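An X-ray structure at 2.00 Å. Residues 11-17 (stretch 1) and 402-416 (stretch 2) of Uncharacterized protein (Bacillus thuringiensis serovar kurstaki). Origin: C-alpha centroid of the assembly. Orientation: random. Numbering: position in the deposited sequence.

Stretch 1, residues 11-17: LLGGFDT
Stretch 2 (402-416) FTSRSYLIANLLEQL

A helix can lie almost directly on a β-strand when the strand offers glycine at the point of closest approach, and this pair of segments, whose touching residues are at least 387 positions apart in one chain, is a compact example. Residues 13-17 are extended as a strand, with phi between -131° and -90° and psi between 97° and 173°. Residues 402-416 form a regular α-helix, phi near -60° and psi near -45°, with i to i+4 backbone hydrogen bonds throughout. The N-to-C directions meet at 142°, so the segments run roughly antiparallel, and their axes approach to 5.9 Å. The register is set by Gly14 and Leu408, whose CA atoms lie 3.9 Å apart; 516 Å² is buried in all.

The helix opens with Phe402, which points away from the strand. Thr403 (chi1 m) points toward it and places its methyl CG2 3.6 Å from CG of Asp16. Asp16 (chi1 t) also turns its CA-CB bond toward the helix, and a water extends its reach: the water donates to Asp16 OD2 at 2.8 Å and accepts from Ser404 N at 3.0 Å. A first-turn amide, which has no partner one turn earlier within this segment, is thereby joined to a carboxylate. Ser404 (chi1 p) points sideways, its CB 3.9 Å from CB of Asp16.

The carbonyl of Ser404 faces Gly14. Its O accepts the helical bond from Leu408 N at 2.9 Å and also receives a CA-H...O contact from Gly14 CA at 3.5 Å. Gly14 CA is likewise 3.6 Å from Leu408 N and 3.6 Å from Tyr407 CB. A CB on Gly14 would point into the helix and fall 2.1 Å from Ser404 O, so glycine fits here by what it lacks.

Arg405 faces away and Ser406 sideways, neither touching the strand. Tyr407 (chi1 m, chi2 -14°) points toward it and presents its ring edge: CD2 is 3.3 Å from Phe15 O, and CE2 is 4.1 Å from Asp16 CA. Leu408 (t, p) starts sideways but brings its end inward, its CD1 lying 3.2 Å from Leu12 O, 3.8 Å from Gly13 CA and 3.9 Å from Leu12 CG.

After Ile409 and Ala410, which make no contact, Asn411 (chi1 t, chi2 2°) supplies the one direct hydrogen bond across the segments: ND2 donates to Gly13 O at 2.9 Å with an angle of 158°. The buried amide thus satisfies a strand carbonyl. An apolar contact follows: Leu412 CB (side chain t, p) lies 3.7 Å from CD2 of Leu12 (t, p). Buried Leu12 starts sideways but its end comes nearer, and the helix covers 107 Å² of it, the largest share of any residue; its apolar side chain meets both Leu408 and Leu412. Leu413 and Glu414 stay clear. Gln415 (m, m) closes the contact, its CG 3.6 Å from Leu12 CD1, while NE2 makes a weak bond to Asn411 OD1 at 3.1 Å. Leu416 lies beyond the contact.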

ATOM      1  N   LEU A  11     -10.532 -11.138  14.097  1.00 22.69           N
ATOM      2  CA  LEU A  11      -9.544 -10.653  13.154  1.00 25.67           C
ATOM      3  C   LEU A  11      -8.972  -9.368  13.734  1.00 25.33           C
ATOM      4  O   LEU A  11      -9.721  -8.455  14.101  1.00 21.59           O
ATOM      5  CB  LEU A  11     -10.161 -10.407  11.772  1.00 24.52           C
ATOM      6  CG  LEU A  11      -9.286  -9.699  10.729  1.00 34.41           C
ATOM      7  CD1 LEU A  11      -8.100 -10.581  10.255  1.00 15.89           C
ATOM      8  CD2 LEU A  11     -10.137  -9.231   9.549  1.00 31.34           C
ATOM      9  N   LEU A  12      -7.652  -9.306  13.843  1.00 22.01           N
ATOM     10  CA  LEU A  12      -7.004  -8.087  14.297  1.00 17.69           C
ATOM     11  C   LEU A  12      -6.360  -7.385  13.099  1.00 26.41           C
ATOM     12  O   LEU A  12      -5.334  -7.835  12.607  1.00 25.58           O
ATOM     13  CB  LEU A  12      -5.960  -8.390  15.370  1.00 18.94           C
ATOM     14  CG  LEU A  12      -5.420  -7.134  16.056  1.00 29.15           C
ATOM     15  CD1 LEU A  12      -6.450  -6.575  17.055  1.00 27.62           C
ATOM     16  CD2 LEU A  12      -4.070  -7.381  16.720  1.00 30.04           C
ATOM     17  N   GLY A  13      -6.973  -6.299  12.626  1.00 20.28           N
ATOM     18  CA  GLY A  13      -6.458  -5.585  11.472  1.00 21.70           C
ATOM     19  C   GLY A  13      -6.320  -4.080  11.631  1.00 23.99           C
ATOM     20  O   GLY A  13      -6.732  -3.488  12.646  1.00 24.90           O
ATOM     21  N   GLY A  14      -5.712  -3.465  10.621  1.00 20.01           N
ATOM     22  CA  GLY A  14      -5.624  -2.021  10.511  1.00 20.74           C
ATOM     23  C   GLY A  14      -6.219  -1.704   9.159  1.00 24.83           C
ATOM     24  O   GLY A  14      -5.894  -2.360   8.174  1.00 21.19           O
ATOM     25  N   PHE A  15      -7.098  -0.711   9.100  1.00 23.08           N
ATOM     26  CA  PHE A  15      -7.882  -0.499   7.893  1.00 26.47           C
ATOM     27  C   PHE A  15      -7.679   0.906   7.369  1.00 29.75           C
ATOM     28  O   PHE A  15      -8.084   1.894   7.987  1.00 23.43           O
ATOM     29  CB  PHE A  15      -9.358  -0.793   8.168  1.00 27.05           C
ATOM     30  CG  PHE A  15      -9.573  -2.131   8.806  1.00 26.20           C
ATOM     31  CD1 PHE A  15      -9.645  -2.251  10.191  1.00 21.28           C
ATOM     32  CD2 PHE A  15      -9.643  -3.278   8.029  1.00 26.67           C
ATOM     33  CE1 PHE A  15      -9.813  -3.486  10.788  1.00 24.78           C
ATOM     34  CE2 PHE A  15      -9.809  -4.531   8.622  1.00 26.88           C
ATOM     35  CZ  PHE A  15      -9.893  -4.631  10.005  1.00 25.17           C
ATOM     36  N   ASP A  16      -7.022   0.962   6.219  1.00 29.03           N
ATOM     37  CA  ASP A  16      -6.645   2.203   5.583  1.00 31.13           C
ATOM     38  C   ASP A  16      -7.517   2.431   4.351  1.00 28.87           C
ATOM     39  O   ASP A  16      -7.323   1.827   3.300  1.00 23.78           O
ATOM     40  CB  ASP A  16      -5.158   2.165   5.228  1.00 30.71           C
ATOM     41  CG  ASP A  16      -4.725   3.331   4.365  1.00 44.03           C
ATOM     42  OD1 ASP A  16      -5.385   4.396   4.405  1.00 42.70           O
ATOM     43  OD2 ASP A  16      -3.711   3.175   3.647  1.00 43.96           O
ATOM     44  N   THR A  17      -8.491   3.315   4.509  1.00 30.69           N
ATOM     45  CA  THR A  17      -9.425   3.665   3.453  1.00 36.35           C
ATOM     46  C   THR A  17      -8.916   4.846   2.626  1.00 43.72           C
ATOM     47  O   THR A  17      -9.082   6.000   3.024  1.00 57.19           O
ATOM     48  CB  THR A  17     -10.808   4.018   4.049  1.00 41.41           C
ATOM     49  OG1 THR A  17     -11.299   2.904   4.801  1.00 36.71           O
ATOM     50  CG2 THR A  17     -11.804   4.374   2.963  1.00 45.56           C
ATOM     51  N   PHE A 402       2.343   1.410   5.503  1.00 26.38           N
ATOM     52  CA  PHE A 402       2.736   2.005   6.781  1.00 20.22           C
ATOM     53  C   PHE A 402       1.511   2.546   7.533  1.00 19.81           C
ATOM     54  O   PHE A 402       1.467   2.542   8.766  1.00 19.52           O
ATOM     55  CB  PHE A 402       3.759   3.136   6.573  1.00 19.32           C
ATOM     56  CG  PHE A 402       5.211   2.671   6.502  1.00 21.72           C
ATOM     57  CD1 PHE A 402       5.555   1.342   6.659  1.00 20.19           C
ATOM     58  CD2 PHE A 402       6.232   3.597   6.297  1.00 29.54           C
ATOM     59  CE1 PHE A 402       6.878   0.941   6.616  1.00 23.44           C
ATOM     60  CE2 PHE A 402       7.550   3.209   6.254  1.00 26.54           C
ATOM     61  CZ  PHE A 402       7.882   1.872   6.409  1.00 27.27           C
ATOM     62  N   THR A 403       0.523   3.025   6.784  1.00 23.26           N
ATOM     63  CA  THR A 403      -0.698   3.532   7.402  1.00 23.79           C
ATOM     64  C   THR A 403      -1.520   2.393   8.014  1.00 25.70           C
ATOM     65  O   THR A 403      -1.914   2.468   9.178  1.00 23.73           O
ATOM     66  CB  THR A 403      -1.556   4.294   6.399  1.00 24.13           C
ATOM     67  OG1 THR A 403      -0.798   5.390   5.871  1.00 29.80           O
ATOM     68  CG2 THR A 403      -2.836   4.810   7.061  1.00 26.88           C
ATOM     69  N   SER A 404      -1.786   1.346   7.236  1.00 24.53           N
ATOM     70  CA  SER A 404      -2.544   0.213   7.768  1.00 27.03           C
ATOM     71  C   SER A 404      -1.778  -0.529   8.859  1.00 25.64           C
ATOM     72  O   SER A 404      -2.381  -0.985   9.833  1.00 21.27           O
ATOM     73  CB  SER A 404      -2.949  -0.767   6.658  1.00 18.87           C
ATOM     74  OG  SER A 404      -1.877  -1.071   5.789  1.00 22.17           O
ATOM     75  N   ARG A 405      -0.460  -0.667   8.703  1.00 18.43           N
ATOM     76  CA  ARG A 405       0.351  -1.279   9.748  1.00 20.68           C
ATOM     77  C   ARG A 405       0.318  -0.461  11.033  1.00 21.73           C
ATOM     78  O   ARG A 405       0.287  -1.035  12.126  1.00 20.36           O
ATOM     79  CB  ARG A 405       1.807  -1.464   9.289  1.00 24.45           C
ATOM     80  CG  ARG A 405       1.965  -2.521   8.217  1.00 26.63           C
ATOM     81  CD  ARG A 405       3.312  -2.423   7.516  1.00 26.73           C
ATOM     82  NE  ARG A 405       4.393  -2.754   8.419  1.00 32.13           N
ATOM     83  CZ  ARG A 405       4.921  -3.966   8.550  1.00 25.62           C
ATOM     84  NH1 ARG A 405       4.476  -4.975   7.827  1.00 24.93           N
ATOM     85  NH2 ARG A 405       5.900  -4.166   9.409  1.00 23.38           N
ATOM     86  N   SER A 406       0.324   0.867  10.910  1.00 16.47           N
ATOM     87  CA  SER A 406       0.233   1.734  12.094  1.00 25.44           C
ATOM     88  C   SER A 406      -1.086   1.520  12.827  1.00 18.18           C
ATOM     89  O   SER A 406      -1.110   1.367  14.046  1.00 25.35           O
ATOM     90  CB  SER A 406       0.368   3.212  11.711  1.00 37.11           C
ATOM     91  OG  SER A 406       1.636   3.482  11.137  1.00 43.89           O
ATOM     92  N   TYR A 407      -2.180   1.544  12.079  1.00 17.62           N
ATOM     93  CA  TYR A 407      -3.479   1.235  12.659  1.00 22.11           C
ATOM     94  C   TYR A 407      -3.434  -0.138  13.336  1.00 22.37           C
ATOM     95  O   TYR A 407      -3.870  -0.286  14.473  1.00 25.00           O
ATOM     96  CB  TYR A 407      -4.580   1.286  11.591  1.00 23.23           C
ATOM     97  CG  TYR A 407      -4.755   2.650  10.925  1.00 21.26           C
ATOM     98  CD1 TYR A 407      -4.181   3.791  11.481  1.00 31.18           C
ATOM     99  CD2 TYR A 407      -5.477   2.790   9.740  1.00 19.84           C
ATOM    100  CE1 TYR A 407      -4.330   5.030  10.894  1.00 38.21           C
ATOM    101  CE2 TYR A 407      -5.638   4.051   9.134  1.00 23.69           C
ATOM    102  CZ  TYR A 407      -5.060   5.160   9.729  1.00 33.20           C
ATOM    103  OH  TYR A 407      -5.180   6.415   9.173  1.00 38.88           O
ATOM    104  N   LEU A 408      -2.889  -1.144  12.645  1.00 26.72           N
ATOM    105  CA  LEU A 408      -2.844  -2.500  13.199  1.00 17.47           C
ATOM    106  C   LEU A 408      -2.098  -2.527  14.546  1.00 22.70           C
ATOM    107  O   LEU A 408      -2.591  -3.087  15.527  1.00 19.98           O
ATOM    108  CB  LEU A 408      -2.186  -3.475  12.205  1.00 15.42           C
ATOM    109  CG  LEU A 408      -1.882  -4.901  12.695  1.00 23.21           C
ATOM    110  CD1 LEU A 408      -3.133  -5.615  13.223  1.00 18.54           C
ATOM    111  CD2 LEU A 408      -1.219  -5.737  11.598  1.00 18.71           C
ATOM    112  N   ILE A 409      -0.913  -1.926  14.592  1.00 20.55           N
ATOM    113  CA  ILE A 409      -0.146  -1.858  15.843  1.00 22.99           C
ATOM    114  C   ILE A 409      -0.935  -1.144  16.961  1.00 24.08           C
ATOM    115  O   ILE A 409      -0.955  -1.604  18.110  1.00 21.72           O
ATOM    116  CB  ILE A 409       1.208  -1.152  15.619  1.00 28.46           C
ATOM    117  CG1 ILE A 409       2.085  -1.994  14.684  1.00 28.65           C
ATOM    118  CG2 ILE A 409       1.939  -0.897  16.944  1.00 21.07           C
ATOM    119  CD1 ILE A 409       3.119  -1.180  13.928  1.00 28.95           C
ATOM    120  N   ALA A 410      -1.581  -0.030  16.621  1.00 23.86           N
ATOM    121  CA  ALA A 410      -2.426   0.687  17.567  1.00 26.27           C
ATOM    122  C   ALA A 410      -3.535  -0.234  18.049  1.00 28.67           C
ATOM    123  O   ALA A 410      -3.855  -0.268  19.240  1.00 24.60           O
ATOM    124  CB  ALA A 410      -3.018   1.953  16.929  1.00 21.52           C
ATOM    125  N   ASN A 411      -4.104  -0.998  17.121  1.00 23.84           N
ATOM    126  CA  ASN A 411      -5.169  -1.939  17.464  1.00 23.79           C
ATOM    127  C   ASN A 411      -4.704  -3.039  18.429  1.00 27.13           C
ATOM    128  O   ASN A 411      -5.412  -3.377  19.370  1.00 26.56           O
ATOM    129  CB  ASN A 411      -5.745  -2.562  16.193  1.00 20.06           C
ATOM    130  CG  ASN A 411      -7.185  -3.026  16.372  1.00 25.88           C
ATOM    131  OD1 ASN A 411      -7.781  -2.857  17.442  1.00 26.86           O
ATOM    132  ND2 ASN A 411      -7.751  -3.613  15.322  1.00 19.34           N
ATOM    133  N   LEU A 412      -3.517  -3.595  18.194  1.00 21.51           N
ATOM    134  CA  LEU A 412      -2.964  -4.613  19.088  1.00 25.91           C
ATOM    135  C   LEU A 412      -2.739  -4.028  20.481  1.00 28.67           C
ATOM    136  O   LEU A 412      -3.140  -4.619  21.490  1.00 25.79           O
ATOM    137  CB  LEU A 412      -1.654  -5.186  18.529  1.00 19.81           C
ATOM    138  CG  LEU A 412      -0.940  -6.180  19.450  1.00 20.11           C
ATOM    139  CD1 LEU A 412      -1.848  -7.355  19.788  1.00 26.65           C
ATOM    140  CD2 LEU A 412       0.359  -6.677  18.825  1.00 20.11           C
ATOM    141  N   LEU A 413      -2.113  -2.854  20.535  1.00 27.45           N
ATOM    142  CA  LEU A 413      -1.851  -2.192  21.809  1.00 33.39           C
ATOM    143  C   LEU A 413      -3.151  -1.908  22.574  1.00 28.25           C
ATOM    144  O   LEU A 413      -3.233  -2.109  23.791  1.00 30.15           O
ATOM    145  CB  LEU A 413      -1.068  -0.904  21.579  1.00 33.49           C
ATOM    146  CG  LEU A 413       0.382  -1.095  21.131  1.00 36.31           C
ATOM    147  CD1 LEU A 413       0.963   0.226  20.615  1.00 34.25           C
ATOM    148  CD2 LEU A 413       1.223  -1.647  22.279  1.00 29.54           C
ATOM    149  N   GLU A 414      -4.171  -1.469  21.852  1.00 24.06           N
ATOM    150  CA  GLU A 414      -5.492  -1.272  22.440  1.00 28.20           C
ATOM    151  C   GLU A 414      -6.078  -2.564  23.041  1.00 30.55           C
ATOM    152  O   GLU A 414      -6.598  -2.552  24.162  1.00 35.64           O
ATOM    153  CB  GLU A 414      -6.449  -0.698  21.395  1.00 37.94           C
ATOM    154  CG  GLU A 414      -7.865  -0.498  21.897  1.00 48.08           C
ATOM    155  CD  GLU A 414      -7.926   0.354  23.154  1.00 57.55           C
ATOM    156  OE1 GLU A 414      -7.151   1.331  23.262  1.00 54.30           O
ATOM    157  OE2 GLU A 414      -8.747   0.036  24.039  1.00 62.81           O
ATOM    158  N   GLN A 415      -5.986  -3.676  22.317  1.00 18.71           N
ATOM    159  CA  GLN A 415      -6.546  -4.941  22.816  1.00 27.19           C
ATOM    160  C   GLN A 415      -5.759  -5.466  24.014  1.00 31.19           C
ATOM    161  O   GLN A 415      -6.341  -6.045  24.940  1.00 23.72           O
ATOM    162  CB  GLN A 415      -6.582  -6.009  21.716  1.00 26.97           C
ATOM    163  CG  GLN A 415      -7.205  -5.539  20.438  1.00 32.73           C
ATOM    164  CD  GLN A 415      -8.567  -4.926  20.677  1.00 31.32           C
ATOM    165  OE1 GLN A 415      -9.424  -5.544  21.289  1.00 29.24           O
ATOM    166  NE2 GLN A 415      -8.764  -3.700  20.211  1.00 31.30           N
ATOM    167  N   LEU A 416      -4.440  -5.266  23.994  1.00 20.48           N
ATOM    168  CA  LEU A 416      -3.593  -5.656  25.113  1.00 26.03           C
ATOM    169  C   LEU A 416      -3.892  -4.792  26.341  1.00 41.18           C
ATOM    170  O   LEU A 416      -3.775  -5.243  27.481  1.00 38.44           O
ATOM    171  CB  LEU A 416      -2.107  -5.534  24.757  1.00 28.33           C
ATOM    172  CG  LEU A 416      -1.460  -6.488  23.747  1.00 40.08           C
ATOM    173  CD1 LEU A 416      -0.014  -6.053  23.470  1.00 35.76           C
ATOM    174  CD2 LEU A 416      -1.499  -7.933  24.237  1.00 41.55           C
TER
HETATM  175  O   HOH W   1      -1.619   1.360   4.247  1.00 22.18           O